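Local coordinates for ESX-1 secretion system protein EccA1 (Mycobacterium tuberculosis, PDB 4F3V) that forms part of the ESX-1 type VII secretion system, where this N-terminal TPR-type domain belongs to an ATPase that may power export of virulence factors, at residues L231-Q235 and T236-E240. Numbering follows the deposited sequence.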
loop_
_atom_site.group_PDB
_atom_site.type_symbol
_atom_site.label_atom_id
_atom_site.label_comp_id
_atom_site.label_asym_id
_atom_site.label_seq_id
_atom_site.Cartn_x
_atom_site.Cartn_y
_atom_site.Cartn_z
ATOM N N LEU A 231 19.510 -9.504 11.053
ATOM C CA LEU A 231 18.372 -10.096 11.767
ATOM C C LEU A 231 18.369 -9.705 13.248
ATOM O O LEU A 231 17.304 -9.440 13.821
ATOM C CB LEU A 231 18.340 -11.621 11.585
ATOM C CG LEU A 231 18.061 -12.093 10.144
ATOM C CD1 LEU A 231 18.333 -13.575 9.920
ATOM C CD2 LEU A 231 16.622 -11.783 9.757
ATOM N N GLU A 232 19.552 -9.606 13.864
ATOM C CA GLU A 232 19.637 -9.079 15.239
ATOM C C GLU A 232 19.156 -7.636 15.312
ATOM O O GLU A 232 18.450 -7.246 16.252
ATOM C CB GLU A 232 21.074 -9.195 15.806
ATOM C CG GLU A 232 21.524 -10.629 16.022
ATOM C CD GLU A 232 22.973 -10.809 16.479
ATOM O OE1 GLU A 232 23.794 -9.879 16.359
ATOM O OE2 GLU A 232 23.286 -11.924 16.959
ATOM N N TRP A 233 19.524 -6.841 14.317
ATOM C CA TRP A 233 19.043 -5.466 14.250
ATOM C C TRP A 233 17.528 -5.445 14.144
ATOM O O TRP A 233 16.847 -4.675 14.844
ATOM C CB TRP A 233 19.689 -4.736 13.089
ATOM C CG TRP A 233 19.174 -3.355 12.952
ATOM C CD1 TRP A 233 19.625 -2.230 13.610
ATOM C CD2 TRP A 233 18.042 -2.903 12.144
ATOM N NE1 TRP A 233 18.892 -1.139 13.251
ATOM C CE2 TRP A 233 17.923 -1.481 12.382
ATOM C CE3 TRP A 233 17.174 -3.514 11.241
ATOM C CZ2 TRP A 233 16.956 -0.716 11.767
ATOM C CZ3 TRP A 233 16.197 -2.731 10.626
ATOM C CH2 TRP A 233 16.090 -1.375 10.888
ATOM N N LEU A 234 16.981 -6.305 13.284
ATOM C CA LEU A 234 15.516 -6.395 13.106
ATOM C C LEU A 234 14.802 -6.835 14.370
ATOM O O LEU A 234 13.784 -6.251 14.724
ATOM C CB LEU A 234 15.133 -7.356 11.987
ATOM C CG LEU A 234 14.878 -6.800 10.599
ATOM C CD1 LEU A 234 14.541 -7.992 9.679
ATOM C CD2 LEU A 234 13.744 -5.738 10.561
ATOM N N GLN A 235 15.325 -7.852 15.058
ATOM C CA GLN A 235 14.669 -8.340 16.266
ATOM C C GLN A 235 14.701 -7.263 17.351
ATOM O O GLN A 235 13.778 -7.179 18.166
ATOM C CB GLN A 235 15.286 -9.668 16.765
ATOM C CG GLN A 235 14.474 -10.454 17.821
ATOM C CD GLN A 235 12.992 -10.748 17.465
ATOM O OE1 GLN A 235 12.546 -10.677 16.294
ATOM N NE2 GLN A 235 12.216 -11.087 18.503
ATOM N N THR A 236 15.730 -6.414 17.343
ATOM C CA THR A 236 15.788 -5.308 18.301
ATOM C C THR A 236 14.822 -4.193 17.963
ATOM O O THR A 236 14.170 -3.673 18.847
ATOM C CB THR A 236 17.193 -4.708 18.411
ATOM O OG1 THR A 236 18.087 -5.721 18.847
ATOM C CG2 THR A 236 17.204 -3.564 19.382
ATOM N N THR A 237 14.713 -3.850 16.685
ATOM C CA THR A 237 13.994 -2.671 16.256
ATOM C C THR A 237 12.569 -2.953 15.750
ATOM O O THR A 237 11.713 -2.097 15.857
ATOM C CB THR A 237 14.765 -1.923 15.135
ATOM O OG1 THR A 237 14.932 -2.781 13.991
ATOM C CG2 THR A 237 16.143 -1.431 15.642
ATOM N N HIS A 238 12.343 -4.128 15.170
ATOM C CA HIS A 238 11.048 -4.484 14.583
ATOM C C HIS A 238 10.808 -5.955 14.794
ATOM O O HIS A 238 10.761 -6.731 13.834
ATOM C CB HIS A 238 11.033 -4.136 13.094
ATOM C CG HIS A 238 11.277 -2.659 12.798
ATOM N ND1 HIS A 238 10.326 -1.721 12.954
ATOM C CD2 HIS A 238 12.423 -1.985 12.346
ATOM C CE1 HIS A 238 10.826 -0.509 12.615
ATOM N NE2 HIS A 238 12.109 -0.675 12.243
ATOM N N PRO A 239 10.667 -6.374 16.063
ATOM C CA PRO A 239 10.579 -7.795 16.376
ATOM C C PRO A 239 9.370 -8.490 15.760
ATOM O O PRO A 239 8.283 -7.909 15.679
ATOM C CB PRO A 239 10.507 -7.827 17.907
ATOM C CG PRO A 239 10.010 -6.487 18.299
ATOM C CD PRO A 239 10.540 -5.536 17.265
ATOM N N GLU A 240 9.575 -9.734 15.354
ATOM C CA GLU A 240 8.585 -10.474 14.616
ATOM C C GLU A 240 8.884 -11.952 14.749
ATOM O O GLU A 240 10.048 -12.331 14.701
ATOM C CB GLU A 240 8.732 -10.124 13.152
ATOM C CG GLU A 240 7.475 -9.752 12.480
ATOM C CD GLU A 240 7.667 -9.774 10.999
ATOM O OE1 GLU A 240 8.414 -8.931 10.453
ATOM O OE2 GLU A 240 7.058 -10.660 10.400
#
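T236, T237 and H238 close the last helical turns of helix 224-237 as their backbone N-H groups donate to the O atoms of E232, W233 and L234, a worked example of a helix C-terminus in an alpha-helical TPR-type domain. H238 N to L234 O is short at 2.6 Å; at H238 the chain leaves helical geometry, and P239, which has no N-H to offer, follows. Both threonines add a hydroxyl to the carbonyl their own N-H already uses. T236 N and OG1 reach E232 O from opposite faces of its plane, whereas T237 OG1 sits above the W233 carbonyl plane, 2.8 Å from W233 O. T237 OG1, held between the backbone N and the carbonyl carbon (chi1 60°), also lies over one face of the W233 ring, while CG2 makes a CH-pi contact 3.9 Å from the centroid of the five-membered ring. W233 CH2 meets the H238 imidazole at its edge, 4.0 Å from CD2. L234 packs on A211 of helix 207-221 and V243 of helix 241-248, and E240, the N-cap residue of the latter, salt-bridges R208. Q235, bent at chi2 (52°), carries its amide across P239, where NE2 comes within 3.7 Å of P239 CB, and OE1 accepts a nearly straight bond from E240 N at 3.3 Å.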